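PDB 3LJS: fructokinase from Xylella fastidiosa Temecula1, which catalyses the ATP-dependent phosphorylation of fructose, as a carbohydrate kinase of the PfkB family. Local coordinates for the interface of chains A and B. Residues are numbered along the deposited sequence; one frame, centred on the assembly and turned at random. Chains: chain A/B, Fructokinase.

The interface of chains A and B. Residues chain A 17, 64, 92, 94; chain B 17, 31, 94.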
loop_
_atom_site.group_PDB
_atom_site.type_symbol
_atom_site.label_atom_id
_atom_site.label_comp_id
_atom_site.label_asym_id
_atom_site.label_seq_id
_atom_site.Cartn_x
_atom_site.Cartn_y
_atom_site.Cartn_z
HETATM N N MSE A 17 5.804 6.344 3.788
HETATM C CA MSE A 17 6.187 5.270 4.703
HETATM C C MSE A 17 7.706 5.140 4.655
HETATM O O MSE A 17 8.264 4.601 3.699
HETATM C CB MSE A 17 5.526 3.953 4.289
HETATM C CG MSE A 17 4.033 3.898 4.550
HETATM SE SE MSE A 17 3.600 3.776 6.437
HETATM C CE MSE A 17 3.642 1.863 6.610
ATOM N N PHE A 64 -5.492 5.842 7.118
ATOM C CA PHE A 64 -4.523 6.821 6.649
ATOM C C PHE A 64 -5.189 8.130 6.262
ATOM O O PHE A 64 -4.634 9.208 6.482
ATOM C CB PHE A 64 -3.727 6.244 5.484
ATOM C CG PHE A 64 -2.882 5.068 5.871
ATOM C CD1 PHE A 64 -1.957 5.179 6.903
ATOM C CD2 PHE A 64 -3.016 3.850 5.216
ATOM C CE1 PHE A 64 -1.172 4.092 7.283
ATOM C CE2 PHE A 64 -2.237 2.755 5.584
ATOM C CZ PHE A 64 -1.312 2.876 6.621
ATOM N N LEU A 92 0.149 5.487 -0.949
ATOM C CA LEU A 92 1.294 5.267 -0.079
ATOM C C LEU A 92 2.566 5.429 -0.894
ATOM O O LEU A 92 2.639 4.997 -2.047
ATOM C CB LEU A 92 1.271 3.854 0.522
ATOM C CG LEU A 92 0.065 3.414 1.349
ATOM C CD1 LEU A 92 0.256 1.946 1.752
ATOM C CD2 LEU A 92 -0.089 4.300 2.580
ATOM N N PHE A 94 6.397 4.491 -0.336
ATOM C CA PHE A 94 7.410 3.841 0.482
ATOM C C PHE A 94 8.785 4.372 0.105
ATOM O O PHE A 94 9.148 4.405 -1.072
ATOM C CB PHE A 94 7.345 2.323 0.290
ATOM C CG PHE A 94 6.227 1.668 1.047
ATOM C CD1 PHE A 94 6.399 1.295 2.375
ATOM C CD2 PHE A 94 4.989 1.458 0.447
ATOM C CE1 PHE A 94 5.361 0.723 3.100
ATOM C CE2 PHE A 94 3.940 0.890 1.158
ATOM C CZ PHE A 94 4.126 0.519 2.495
HETATM N N MSE B 17 1.403 -5.548 7.640
HETATM C CA MSE B 17 2.001 -4.363 8.248
HETATM C C MSE B 17 1.307 -4.175 9.590
HETATM O O MSE B 17 0.154 -3.749 9.645
HETATM C CB MSE B 17 1.783 -3.136 7.359
HETATM C CG MSE B 17 2.613 -3.117 6.081
HETATM SE SE MSE B 17 4.526 -2.907 6.378
HETATM C CE MSE B 17 4.541 -1.087 6.975
ATOM N N PHE B 31 5.154 0.893 11.834
ATOM C CA PHE B 31 4.513 -0.310 11.312
ATOM C C PHE B 31 5.593 -1.359 11.079
ATOM O O PHE B 31 6.627 -1.065 10.478
ATOM C CB PHE B 31 3.806 -0.002 9.988
ATOM C CG PHE B 31 2.544 0.798 10.143
ATOM C CD1 PHE B 31 1.305 0.168 10.155
ATOM C CD2 PHE B 31 2.593 2.182 10.275
ATOM C CE1 PHE B 31 0.132 0.903 10.296
ATOM C CE2 PHE B 31 1.424 2.929 10.419
ATOM C CZ PHE B 31 0.193 2.290 10.428
ATOM N N PHE B 94 -2.748 -4.064 6.226
ATOM C CA PHE B 94 -2.544 -3.226 7.401
ATOM C C PHE B 94 -3.482 -3.594 8.537
ATOM O O PHE B 94 -4.700 -3.595 8.377
ATOM C CB PHE B 94 -2.761 -1.753 7.050
ATOM C CG PHE B 94 -1.631 -1.142 6.288
ATOM C CD1 PHE B 94 -0.531 -0.618 6.957
ATOM C CD2 PHE B 94 -1.650 -1.114 4.899
ATOM C CE1 PHE B 94 0.534 -0.077 6.255
ATOM C CE2 PHE B 94 -0.589 -0.574 4.184
ATOM C CZ PHE B 94 0.507 -0.052 4.864
#
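A:Phe64 and B:Phe94 meet edge to face across the interface. Their planes stand at 86°, with ring centroids 4.9 Å apart. The rim of A:Phe64 points at one face of B:Phe94, off its centre, and CZ of A:Phe64 lies 3.5 Å from CE1 of B:Phe94. A:Leu92 and B:Phe94 come from opposite directions, and the leucine CD1 methyl lies 3.6 Å from CE2 of the ring. The selenomethionine A:Met17 reaches the edge of the same ring in its plane, with CE 3.7 Å from CE1 of B:Phe94. B:Phe94 is thus met by chain A both over a face and at its edge.

The A:Met17 chain is bent at chi2 (-71°) and chi3 (-88°), which turns its end methyl toward chain B. CE of A:Met17 also lies 3.8 Å from CD2 of B:Phe31, near the CB-CG root of its ring. CZ of B:Phe31 lies 3.9 Å from CE1 of A:Phe64. The two Met17 side chains point at each other tip to tip, but the modelled gap between their methyls is too short to be trusted.

The side chains that meet here are apolar. They belong to a two-fold symmetric interface of two fructokinase copies. The symmetry would fit a dimer, but the structure alone does not show that one forms in solution.

Strands 14-19 and 92-97 and helix 63-75 supply the chain A groups. Within chain A, CD2 of A:Leu92 lies above one face of A:Phe64, toward its rim, and CG of A:Met17 sits likewise over A:Phe94. Within chain B, CD1 of B:Phe31 lies at the edge of the B:Phe94 ring, in its plane.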